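Local coordinates for cyclic pyranopterin monophosphate synthase 2 (Mycobacterium tuberculosis, PDB 4FDF), which probably converts (8S)-3',8-cyclo-7,8-dihydroguanosine 5'-triphosphate to cyclic pyranopterin monophosphate with release of diphosphate, a step of molybdenum cofactor biosynthesis, at residues 58-63 / 140-145; 82-87 / 124-129; 104-109 / 133-138; 119-124 / 151-156. All blocks are in the same frame, centred on the assembly; numbering follows the deposited sequence.

Contact 1. Residues 58-63 / 140-145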
loop_
_atom_site.group_PDB
_atom_site.type_symbol
_atom_site.label_atom_id
_atom_site.label_comp_id
_atom_site.label_asym_id
_atom_site.label_seq_id
_atom_site.Cartn_x
_atom_site.Cartn_y
_atom_site.Cartn_z
ATOM N N GLY B 58 28.064 16.750 -4.048
ATOM C CA GLY B 58 26.682 16.822 -4.523
ATOM C C GLY B 58 26.568 16.556 -6.014
ATOM O O GLY B 58 25.643 17.047 -6.664
ATOM N N GLY B 59 27.496 15.762 -6.551
ATOM C CA GLY B 59 27.605 15.568 -7.992
ATOM C C GLY B 59 27.027 14.291 -8.576
ATOM O O GLY B 59 27.279 13.988 -9.739
ATOM N N LEU B 60 26.259 13.539 -7.789
ATOM C CA LEU B 60 25.609 12.328 -8.298
ATOM C C LEU B 60 24.571 12.671 -9.357
ATOM O O LEU B 60 23.809 13.632 -9.187
ATOM C CB LEU B 60 24.926 11.546 -7.176
ATOM C CG LEU B 60 25.810 10.799 -6.189
ATOM C CD1 LEU B 60 24.941 10.245 -5.064
ATOM C CD2 LEU B 60 26.580 9.688 -6.898
ATOM N N PRO B 61 24.524 11.886 -10.448
ATOM C CA PRO B 61 23.556 12.161 -11.508
ATOM C C PRO B 61 22.112 12.216 -10.999
ATOM O O PRO B 61 21.346 13.097 -11.396
ATOM C CB PRO B 61 23.750 10.984 -12.473
ATOM C CG PRO B 61 25.168 10.568 -12.259
ATOM C CD PRO B 61 25.398 10.746 -10.784
ATOM N N LYS B 62 21.754 11.308 -10.102
ATOM C CA LYS B 62 20.357 11.160 -9.716
ATOM C C LYS B 62 19.924 12.137 -8.610
ATOM O O LYS B 62 18.734 12.323 -8.371
ATOM C CB LYS B 62 20.085 9.706 -9.333
ATOM C CG LYS B 62 18.957 9.071 -10.116
ATOM C CD LYS B 62 19.211 7.587 -10.276
ATOM C CE LYS B 62 17.931 6.784 -10.178
ATOM N NZ LYS B 62 18.242 5.330 -10.238
ATOM N N GLY B 63 20.897 12.765 -7.953
ATOM C CA GLY B 63 20.619 13.799 -6.960
ATOM C C GLY B 63 21.171 13.480 -5.585
ATOM O O GLY B 63 22.156 12.751 -5.458
ATOM N N LYS B 140 24.287 3.323 -8.362
ATOM C CA LYS B 140 24.580 2.146 -9.198
ATOM C C LYS B 140 25.123 2.465 -10.602
ATOM O O LYS B 140 25.720 1.604 -11.240
ATOM C CB LYS B 140 23.381 1.190 -9.279
ATOM C CG LYS B 140 22.125 1.751 -9.963
ATOM C CD LYS B 140 21.044 0.694 -10.005
ATOM C CE LYS B 140 19.978 1.028 -11.023
ATOM N NZ LYS B 140 19.172 2.191 -10.627
ATOM N N ALA B 141 24.913 3.691 -11.069
ATOM C CA ALA B 141 25.404 4.116 -12.382
ATOM C C ALA B 141 26.902 4.468 -12.366
ATOM O O ALA B 141 27.576 4.368 -13.392
ATOM C CB ALA B 141 24.574 5.284 -12.918
ATOM N N VAL B 142 27.402 4.884 -11.199
ATOM C CA VAL B 142 28.827 5.153 -10.988
ATOM C C VAL B 142 29.559 3.907 -10.480
ATOM O O VAL B 142 30.689 3.638 -10.887
ATOM C CB VAL B 142 29.049 6.326 -9.993
ATOM C CG1 VAL B 142 30.530 6.657 -9.853
ATOM C CG2 VAL B 142 28.268 7.559 -10.418
ATOM N N ASP B 143 28.913 3.152 -9.593
ATOM C CA ASP B 143 29.490 1.926 -9.032
ATOM C C ASP B 143 28.433 0.812 -8.912
ATOM O O ASP B 143 27.858 0.616 -7.842
ATOM C CB ASP B 143 30.139 2.234 -7.669
ATOM C CG ASP B 143 30.804 1.019 -7.026
ATOM O OD1 ASP B 143 31.271 0.120 -7.751
ATOM O OD2 ASP B 143 30.867 0.971 -5.780
ATOM N N PRO B 144 28.164 0.083 -10.014
ATOM C CA PRO B 144 27.192 -1.024 -9.970
ATOM C C PRO B 144 27.685 -2.231 -9.162
ATOM O O PRO B 144 26.880 -3.097 -8.793
ATOM C CB PRO B 144 27.013 -1.408 -11.449
ATOM C CG PRO B 144 28.271 -0.946 -12.125
ATOM C CD PRO B 144 28.718 0.288 -11.368
ATOM N N GLY B 145 28.987 -2.279 -8.884
ATOM C CA GLY B 145 29.580 -3.355 -8.080
ATOM C C GLY B 145 29.437 -3.174 -6.576
ATOM O O GLY B 145 29.854 -4.035 -5.803
#

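Contact 2. Residues 82-87 / 124-129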
loop_
_atom_site.group_PDB
_atom_site.type_symbol
_atom_site.label_atom_id
_atom_site.label_comp_id
_atom_site.label_asym_id
_atom_site.label_seq_id
_atom_site.Cartn_x
_atom_site.Cartn_y
_atom_site.Cartn_z
ATOM N N ASP B 82 3.478 -4.428 6.285
ATOM C CA ASP B 82 3.042 -4.681 4.909
ATOM C C ASP B 82 3.997 -5.601 4.159
ATOM O O ASP B 82 3.576 -6.337 3.276
ATOM C CB ASP B 82 2.973 -3.377 4.111
ATOM C CG ASP B 82 1.866 -2.449 4.573
ATOM O OD1 ASP B 82 1.095 -2.824 5.486
ATOM O OD2 ASP B 82 1.767 -1.340 3.998
ATOM N N LEU B 83 5.287 -5.525 4.487
ATOM C CA LEU B 83 6.321 -6.276 3.771
ATOM C C LEU B 83 6.627 -7.618 4.391
ATOM O O LEU B 83 6.880 -8.593 3.675
ATOM C CB LEU B 83 7.621 -5.467 3.698
ATOM C CG LEU B 83 7.531 -4.146 2.935
ATOM C CD1 LEU B 83 8.737 -3.234 3.238
ATOM C CD2 LEU B 83 7.354 -4.369 1.429
ATOM N N ILE B 84 6.641 -7.656 5.723
ATOM C CA ILE B 84 7.027 -8.853 6.468
ATOM C C ILE B 84 5.771 -9.521 7.020
ATOM O O ILE B 84 5.158 -9.018 7.959
ATOM C CB ILE B 84 7.988 -8.527 7.645
ATOM C CG1 ILE B 84 9.126 -7.588 7.200
ATOM C CG2 ILE B 84 8.507 -9.816 8.287
ATOM C CD1 ILE B 84 10.089 -8.182 6.144
ATOM N N PRO B 85 5.402 -10.673 6.442
ATOM C CA PRO B 85 4.106 -11.319 6.651
ATOM C C PRO B 85 3.717 -11.497 8.114
ATOM O O PRO B 85 2.580 -11.219 8.465
ATOM C CB PRO B 85 4.282 -12.670 5.963
ATOM C CG PRO B 85 5.285 -12.374 4.862
ATOM C CD PRO B 85 6.254 -11.440 5.512
ATOM N N LEU B 86 4.641 -11.945 8.964
ATOM C CA LEU B 86 4.281 -12.216 10.353
ATOM C C LEU B 86 4.579 -11.081 11.316
ATOM O O LEU B 86 4.455 -11.265 12.532
ATOM C CB LEU B 86 4.885 -13.541 10.852
ATOM C CG LEU B 86 4.495 -14.809 10.072
ATOM C CD1 LEU B 86 4.861 -16.049 10.864
ATOM C CD2 LEU B 86 3.012 -14.840 9.685
ATOM N N CYS B 87 4.962 -9.917 10.782
ATOM C CA CYS B 87 5.110 -8.708 11.601
ATOM C C CYS B 87 3.771 -8.086 11.978
ATOM O O CYS B 87 2.897 -7.929 11.145
ATOM C CB CYS B 87 5.956 -7.662 10.889
ATOM S SG CYS B 87 7.681 -7.793 11.293
ATOM N N ALA B 124 13.361 -1.105 12.488
ATOM C CA ALA B 124 14.718 -0.583 12.423
ATOM C C ALA B 124 15.532 -1.250 11.305
ATOM O O ALA B 124 16.200 -0.556 10.525
ATOM C CB ALA B 124 15.429 -0.727 13.774
ATOM N N LEU B 125 15.472 -2.579 11.228
ATOM C CA LEU B 125 16.168 -3.338 10.175
ATOM C C LEU B 125 15.636 -3.037 8.764
ATOM O O LEU B 125 16.410 -2.946 7.804
ATOM C CB LEU B 125 16.068 -4.839 10.450
ATOM C CG LEU B 125 16.852 -5.381 11.640
ATOM C CD1 LEU B 125 16.296 -6.751 12.029
ATOM C CD2 LEU B 125 18.352 -5.456 11.360
ATOM N N THR B 126 14.320 -2.884 8.653
ATOM C CA THR B 126 13.650 -2.569 7.388
ATOM C C THR B 126 14.074 -1.186 6.850
ATOM O O THR B 126 14.384 -1.029 5.653
ATOM C CB THR B 126 12.112 -2.689 7.569
ATOM O OG1 THR B 126 11.781 -4.055 7.872
ATOM C CG2 THR B 126 11.356 -2.261 6.339
ATOM N N ALA B 127 14.100 -0.200 7.746
ATOM C CA ALA B 127 14.569 1.154 7.445
ATOM C C ALA B 127 16.013 1.152 6.955
ATOM O O ALA B 127 16.325 1.717 5.913
ATOM C CB ALA B 127 14.425 2.050 8.683
ATOM N N VAL B 128 16.893 0.483 7.692
ATOM C CA VAL B 128 18.288 0.360 7.288
ATOM C C VAL B 128 18.335 -0.291 5.913
ATOM O O VAL B 128 19.029 0.157 5.000
ATOM C CB VAL B 128 19.088 -0.486 8.310
ATOM C CG1 VAL B 128 20.395 -1.033 7.692
ATOM C CG2 VAL B 128 19.391 0.328 9.560
ATOM N N SER B 129 17.537 -1.330 5.766
ATOM C CA SER B 129 17.513 -2.101 4.557
ATOM C C SER B 129 17.054 -1.293 3.360
ATOM O O SER B 129 17.730 -1.284 2.318
ATOM C CB SER B 129 16.610 -3.292 4.782
ATOM O OG SER B 129 16.729 -4.187 3.694
#

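Contact 3. Residues 104-109 / 133-138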
loop_
_atom_site.group_PDB
_atom_site.type_symbol
_atom_site.label_atom_id
_atom_site.label_comp_id
_atom_site.label_asym_id
_atom_site.label_seq_id
_atom_site.Cartn_x
_atom_site.Cartn_y
_atom_site.Cartn_z
ATOM N N LEU B 104 35.350 4.759 1.856
ATOM C CA LEU B 104 34.847 3.916 0.780
ATOM C C LEU B 104 33.443 3.415 1.082
ATOM O O LEU B 104 32.751 2.927 0.195
ATOM C CB LEU B 104 35.778 2.717 0.590
ATOM C CG LEU B 104 37.232 2.997 0.198
ATOM C CD1 LEU B 104 38.146 1.917 0.757
ATOM C CD2 LEU B 104 37.376 3.130 -1.324
ATOM N N ASP B 105 33.044 3.550 2.342
ATOM C CA ASP B 105 31.817 2.975 2.878
ATOM C C ASP B 105 30.840 4.048 3.379
ATOM O O ASP B 105 31.242 5.174 3.717
ATOM C CB ASP B 105 32.164 2.024 4.030
ATOM C CG ASP B 105 32.883 0.763 3.557
ATOM O OD1 ASP B 105 32.559 0.262 2.462
ATOM O OD2 ASP B 105 33.771 0.267 4.276
ATOM N N ILE B 106 29.558 3.688 3.410
ATOM C CA ILE B 106 28.526 4.515 4.029
ATOM C C ILE B 106 27.774 3.691 5.070
ATOM O O ILE B 106 27.042 2.769 4.732
ATOM C CB ILE B 106 27.549 5.090 2.982
ATOM C CG1 ILE B 106 28.332 5.794 1.865
ATOM C CG2 ILE B 106 26.552 6.051 3.644
ATOM C CD1 ILE B 106 27.556 6.030 0.586
ATOM N N GLU B 107 27.984 4.011 6.343
ATOM C CA GLU B 107 27.266 3.340 7.417
ATOM C C GLU B 107 25.880 3.958 7.616
ATOM O O GLU B 107 25.701 5.181 7.537
ATOM C CB GLU B 107 28.079 3.347 8.712
ATOM N N ILE B 108 24.895 3.094 7.845
ATOM C CA ILE B 108 23.527 3.527 8.027
ATOM C C ILE B 108 23.073 3.094 9.418
ATOM O O ILE B 108 23.295 1.962 9.824
ATOM C CB ILE B 108 22.607 2.919 6.938
ATOM C CG1 ILE B 108 23.180 3.187 5.546
ATOM C CG2 ILE B 108 21.191 3.474 7.045
ATOM C CD1 ILE B 108 22.691 2.249 4.473
ATOM N N THR B 109 22.455 4.001 10.162
ATOM C CA THR B 109 21.918 3.640 11.468
ATOM C C THR B 109 20.454 4.079 11.556
ATOM O O THR B 109 20.133 5.240 11.306
ATOM C CB THR B 109 22.763 4.272 12.610
ATOM O OG1 THR B 109 24.158 4.026 12.365
ATOM C CG2 THR B 109 22.394 3.701 13.963
ATOM N N LEU B 133 19.169 0.038 -0.009
ATOM C CA LEU B 133 18.684 -0.172 -1.369
ATOM C C LEU B 133 18.545 1.144 -2.133
ATOM O O LEU B 133 18.844 1.213 -3.324
ATOM C CB LEU B 133 17.337 -0.916 -1.372
ATOM C CG LEU B 133 17.331 -2.406 -0.989
ATOM C CD1 LEU B 133 15.918 -2.883 -0.648
ATOM C CD2 LEU B 133 17.919 -3.251 -2.102
ATOM N N THR B 134 18.080 2.179 -1.437
ATOM C CA THR B 134 17.887 3.482 -2.043
ATOM C C THR B 134 19.228 4.156 -2.322
ATOM O O THR B 134 19.394 4.784 -3.371
ATOM C CB THR B 134 16.982 4.368 -1.179
ATOM O OG1 THR B 134 15.695 3.747 -1.086
ATOM C CG2 THR B 134 16.833 5.755 -1.793
ATOM N N LEU B 135 20.181 4.016 -1.402
ATOM C CA LEU B 135 21.527 4.490 -1.682
ATOM C C LEU B 135 22.049 3.833 -2.951
ATOM O O LEU B 135 22.520 4.520 -3.859
ATOM C CB LEU B 135 22.487 4.210 -0.527
ATOM C CG LEU B 135 22.360 5.104 0.699
ATOM C CD1 LEU B 135 23.461 4.723 1.667
ATOM C CD2 LEU B 135 22.417 6.609 0.348
ATOM N N TYR B 136 21.952 2.506 -3.014
ATOM C CA TYR B 136 22.410 1.773 -4.178
ATOM C C TYR B 136 21.722 2.252 -5.464
ATOM O O TYR B 136 22.366 2.376 -6.504
ATOM C CB TYR B 136 22.229 0.264 -3.992
ATOM C CG TYR B 136 22.732 -0.517 -5.185
ATOM C CD1 TYR B 136 21.849 -1.015 -6.138
ATOM C CD2 TYR B 136 24.093 -0.719 -5.380
ATOM C CE1 TYR B 136 22.308 -1.721 -7.249
ATOM C CE2 TYR B 136 24.568 -1.421 -6.490
ATOM C CZ TYR B 136 23.664 -1.921 -7.423
ATOM O OH TYR B 136 24.122 -2.602 -8.529
ATOM N N ASP B 137 20.420 2.522 -5.399
ATOM C CA ASP B 137 19.731 3.050 -6.565
ATOM C C ASP B 137 20.342 4.384 -7.028
ATOM O O ASP B 137 20.381 4.668 -8.216
ATOM C CB ASP B 137 18.235 3.230 -6.297
ATOM C CG ASP B 137 17.470 3.636 -7.552
ATOM O OD1 ASP B 137 17.501 2.871 -8.540
ATOM O OD2 ASP B 137 16.879 4.737 -7.571
ATOM N N MET B 138 20.810 5.190 -6.081
ATOM C CA MET B 138 21.349 6.499 -6.393
ATOM C C MET B 138 22.768 6.419 -6.959
ATOM O O MET B 138 23.207 7.335 -7.658
ATOM C CB MET B 138 21.335 7.404 -5.151
ATOM C CG MET B 138 19.973 7.589 -4.490
ATOM S SD MET B 138 18.824 8.679 -5.355
ATOM C CE MET B 138 18.282 7.602 -6.646
#

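Contact 4. Residues 119-124 / 151-156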
loop_
_atom_site.group_PDB
_atom_site.type_symbol
_atom_site.label_atom_id
_atom_site.label_comp_id
_atom_site.label_asym_id
_atom_site.label_seq_id
_atom_site.Cartn_x
_atom_site.Cartn_y
_atom_site.Cartn_z
ATOM N N GLY B 119 8.731 -5.730 20.532
ATOM C CA GLY B 119 9.921 -4.975 20.123
ATOM C C GLY B 119 9.825 -4.423 18.710
ATOM O O GLY B 119 9.059 -4.939 17.891
ATOM N N VAL B 120 10.613 -3.380 18.434
ATOM C CA VAL B 120 10.580 -2.675 17.145
ATOM C C VAL B 120 11.858 -2.839 16.303
ATOM O O VAL B 120 12.171 -1.991 15.454
ATOM C CB VAL B 120 10.215 -1.155 17.308
ATOM C CG1 VAL B 120 8.797 -1.008 17.834
ATOM C CG2 VAL B 120 11.213 -0.412 18.211
ATOM N N GLU B 121 12.569 -3.946 16.523
ATOM C CA GLU B 121 13.798 -4.220 15.787
ATOM C C GLU B 121 13.563 -4.505 14.299
ATOM O O GLU B 121 14.437 -4.231 13.481
ATOM C CB GLU B 121 14.636 -5.317 16.460
ATOM C CG GLU B 121 14.033 -6.724 16.463
ATOM C CD GLU B 121 13.163 -7.029 17.676
ATOM O OE1 GLU B 121 13.087 -8.215 18.052
ATOM O OE2 GLU B 121 12.539 -6.107 18.242
ATOM N N MET B 122 12.389 -5.018 13.943
ATOM C CA MET B 122 12.085 -5.285 12.536
ATOM C C MET B 122 11.992 -4.020 11.696
ATOM O O MET B 122 12.521 -3.961 10.572
ATOM C CB MET B 122 10.814 -6.134 12.376
ATOM C CG MET B 122 10.975 -7.617 12.779
ATOM S SD MET B 122 12.494 -8.438 12.194
ATOM C CE MET B 122 12.494 -8.037 10.436
ATOM N N GLU B 123 11.324 -3.011 12.239
ATOM C CA GLU B 123 11.197 -1.734 11.555
ATOM C C GLU B 123 12.547 -1.038 11.433
ATOM O O GLU B 123 12.842 -0.459 10.387
ATOM C CB GLU B 123 10.141 -0.818 12.203
ATOM C CG GLU B 123 9.644 -1.230 13.585
ATOM C CD GLU B 123 8.735 -2.461 13.594
ATOM O OE1 GLU B 123 7.721 -2.489 12.860
ATOM O OE2 GLU B 123 9.036 -3.398 14.357
ATOM N N ALA B 124 13.361 -1.105 12.488
ATOM C CA ALA B 124 14.718 -0.583 12.423
ATOM C C ALA B 124 15.532 -1.250 11.305
ATOM O O ALA B 124 16.200 -0.556 10.525
ATOM C CB ALA B 124 15.429 -0.727 13.774
ATOM N N ILE B 151 23.946 -5.902 7.827
ATOM C CA ILE B 151 22.682 -5.435 8.381
ATOM C C ILE B 151 22.367 -6.223 9.651
ATOM O O ILE B 151 22.229 -7.437 9.611
ATOM C CB ILE B 151 21.533 -5.547 7.353
ATOM C CG1 ILE B 151 21.782 -4.555 6.212
ATOM C CG2 ILE B 151 20.160 -5.317 8.040
ATOM C CD1 ILE B 151 20.984 -4.826 4.951
ATOM N N ARG B 152 22.245 -5.527 10.774
ATOM C CA ARG B 152 22.147 -6.201 12.060
ATOM C C ARG B 152 21.516 -5.317 13.130
ATOM O O ARG B 152 21.500 -4.080 13.022
ATOM C CB ARG B 152 23.538 -6.667 12.513
ATOM C CG ARG B 152 24.428 -5.527 12.994
ATOM C CD ARG B 152 25.843 -5.606 12.440
ATOM N NE ARG B 152 26.669 -4.536 12.995
ATOM C CZ ARG B 152 26.896 -3.354 12.416
ATOM N NH1 ARG B 152 26.391 -3.047 11.222
ATOM N NH2 ARG B 152 27.654 -2.471 13.042
ATOM N N VAL B 153 20.989 -5.965 14.162
ATOM C CA VAL B 153 20.468 -5.253 15.330
ATOM C C VAL B 153 21.616 -4.855 16.253
ATOM O O VAL B 153 22.469 -5.674 16.600
ATOM C CB VAL B 153 19.432 -6.096 16.099
ATOM C CG1 VAL B 153 19.001 -5.391 17.401
ATOM C CG2 VAL B 153 18.213 -6.393 15.201
ATOM N N LEU B 154 21.630 -3.588 16.638
ATOM C CA LEU B 154 22.658 -3.054 17.528
ATOM C C LEU B 154 22.225 -3.003 18.983
ATOM O O LEU B 154 23.056 -3.150 19.888
ATOM C CB LEU B 154 23.045 -1.643 17.080
ATOM C CG LEU B 154 24.333 -1.430 16.288
ATOM C CD1 LEU B 154 24.595 -2.518 15.246
ATOM C CD2 LEU B 154 24.328 -0.044 15.673
ATOM N N HIS B 155 20.931 -2.802 19.206
ATOM C CA HIS B 155 20.428 -2.428 20.515
ATOM C C HIS B 155 18.923 -2.507 20.553
ATOM O O HIS B 155 18.253 -2.105 19.594
ATOM C CB HIS B 155 20.897 -1.006 20.835
ATOM C CG HIS B 155 20.524 -0.528 22.209
ATOM N ND1 HIS B 155 21.322 -0.710 23.280
ATOM C CD2 HIS B 155 19.395 0.157 22.669
ATOM C CE1 HIS B 155 20.736 -0.176 24.372
ATOM N NE2 HIS B 155 19.555 0.351 23.997
ATOM N N LYS B 156 18.391 -3.037 21.660
ATOM C CA LYS B 156 16.956 -3.072 21.947
ATOM C C LYS B 156 16.737 -2.741 23.416
ATOM O O LYS B 156 17.422 -3.280 24.294
ATOM C CB LYS B 156 16.348 -4.448 21.677
ATOM C CG LYS B 156 16.470 -4.972 20.254
ATOM C CD LYS B 156 15.907 -6.393 20.156
ATOM C CE LYS B 156 16.864 -7.416 20.765
ATOM N NZ LYS B 156 16.267 -8.788 20.841
HETATM O O HOH W 1 15.791 -9.426 17.937
#

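Contact 1. Residues 58-63 / 140-145
Leu60, Pro61 and Lys62 meet Val142 and Lys140 where two loops come together at one end of the ferredoxin-like fold. Segment 58-63 carries the chain from helix 49-57 to helix 65-83, while 140-145 leads from helix 121-139 toward strand 147-156. A Schellman motif with Gly58 at C-prime, its phi positive at 72°, closes helix 49-57. The turn that follows is tied by a hydrogen bond from Gly63 N to Leu60 O (3.3 Å).

The apolar part of the contact rests on one methyl of Val142. CG1 is trans to the backbone nitrogen (chi1 -176°), which places CG2 beside that nitrogen and brings it to the other loop. There it lies 4.3 Å from CD of the Pro61 ring and 4.4 Å from CD2 of Leu60, touching both lightly. Leu54 and Gln50 of helix 49-57 also lie against Val142, and Leu60 packs on Ile139, so this patch lies between helix 49-57 and the end of helix 121-139.

The charged part is built around a residue outside both loops. Lys62 and Lys140 approach at a slant, meeting at their ammonium ends beside Asp137 of helix 121-139, and each ammonium forms a salt bridge with its carboxylate. Leu86 of the second subunit packs against Lys62, and His25 NE2 of that subunit is hydrogen-bonded to Pro61 O, which places the loops at a subunit interface. The Lys140 chain bends at its last torsion (chi4 -69°); its NZ takes Asp137 OD1, Lys62 NZ takes OD2, and the two nitrogens stand 3.3 Å apart.

Contact 2. Residues 82-87 / 124-129
Thr126 projects from helix 121-139 toward Leu83 and Ile84, where helix 65-83 ends and the chain turns away. The two branches of the threonine do different work. With OG1 alongside the backbone nitrogen (chi1 -64°), CG2 is carried to the position trans to that nitrogen, and this methyl meets CD1 of Leu83 at 4.2 Å. Leu83 crosses the threonine at a slant; its second torsion is extended (chi2 164°), so CD1 forms the far end of the chain and makes the touch.

Ile84 is the first residue beyond the helical conformation. Its ethyl branch folds back at chi2 (-64°), and the nearest approach to the threonine is therefore by the methylene: CG1 lies 4.5 Å from Thr126 OG1, a loose contact. From Ile84 the backbone enters a type I beta turn, closed by a hydrogen bond from Cys87 N to Ile84 O (3.0 Å), that contains Leu86 and Cys87, both predicted to bind substrate.

Ala76 and Thr80 of helix 65-83 also lie against Thr126, so the threonine sits between two packed helices. Other subunits reach the loop too: Thr134 of the second packs on Ile84, and Lys78 of the third donates a hydrogen bond to Pro85 O.

Thr126 is buried, and its OG1 is hydrogen-bonded to Met122 O one turn back in its own helix. What crosses the contact is van der Waals packing, methyl on methyl at Leu83 and a methylene loosely against the hydroxyl oxygen at Ile84, with the polar demand of the threonine met inside the helix.

Contact 3. Residues 104-109 / 133-138
Ile106 and Ile108 adopt the same first torsion, chi1 -52°, placing CG1 beside the backbone nitrogen and CG2 trans to it; Leu135 answers from helix 121-139 with CG likewise next to its nitrogen (chi1 -75°). The second torsion of the leucine is fully extended (chi2 -176°), which extends CD1 toward the sheet. That single methyl receives both isoleucines end on, but from different branches. Ile106 offers its branch methyl, CG2 to Leu135 CD1 being 3.9 Å, whereas Ile108 reaches with its ethyl arm and brings CD1 to 3.8 Å from Leu135 CD1. Behind that terminal methyl, Ile108 CG1 remains within 4.2 Å of the same Leu135 atom.

The two isoleucines alternate with Glu107 along strand 105-116: they turn their CB atoms to the helix, and Glu107 turns its own away. The backbones are well separated, with the CA atoms of Ile106 and Leu135 9.0 Å apart, so the space between strand and helix is spanned by side chains. Phe99 of the adjoining strand 92-101 touches all three residues, while Leu45 of strand 35-46 and Ala69 of helix 65-83 also lie against Leu135. From other faces of the helix, Leu133 and Tyr136 pack on the second subunit.

All three residues are buried, and every atom that meets across the contact is aliphatic carbon. The helix is therefore joined to the sheet here by hydrophobic packing without directional bonds, as in the helix-on-sheet core of a ferredoxin-like fold.

Contact 4. Residues 119-124 / 151-156
Glu121 and Lys156 carry opposite charges but meet through a water molecule instead of a direct salt bridge. Glu121 OE1 and Lys156 NZ stay 4.3 Å apart, and the water donates to Glu121 OE1 at 3.0 Å while accepting from Lys156 NZ, also at 3.0 Å.

The direct touch between these side chains is made by the middle of the lysine. Glu121 takes a cramped first torsion, CG lying between its backbone nitrogen and carbonyl carbon (chi1 67°), and bends again at chi2 (-90°). The carboxylate is thereby folded onto the lysine, whose CD lies 3.8 Å from Glu121 CD and close to both oxygens. Lys156 is bent too, at chi3 (-75°), which turns its end so that NZ reaches the water. Its ammonium end has a further partner in Trp164, with which it forms a cation-pi interaction.

At the base of the glutamate the contact becomes apolar: Glu121 CB meets Val153 CG2 at 3.9 Å. Val153 also packs on Leu125, one turn along the helix. Between Val153 and Lys156 the strand carries a classic beta bulge, with Leu154 and His155 both facing Val40 of the neighbouring strand.

Glu121 follows the N-cap residue Val120, so the contact joins the first turn of helix 121-139 to strand 147-156. Lys140 of the second subunit packs on Glu121, and the next two residues, Met122 and Glu123, are predicted to bind substrate. The arrangement is a helix start laid on the antiparallel sheet of a ferredoxin-like fold, bordering the probable MoaC substrate site.

How the contacts relate
Helix 121-139 runs through contacts 2, 3 and 4, and contact 1 takes up the chain just beyond its end, so contacts 1 and 4 lie about 29 Å apart between centres. Contact 1 reaches back to contact 3: Lys62 CE packs 3.6 Å from Met138 CE, and Tyr136 OH is 2.8 Å from Pro144 O, a probable hydrogen bond. Contacts 2 and 4 share Ala124 and converge on the predicted substrate site, where Cys87 SG lies 3.6 Å from Met122 CG. Asp137 of the second subunit packs on Cys87 and Met122, consistent with a pocket between subunits, where the start of helix 121-139 meets the C-terminal part of the same helix in the second subunit.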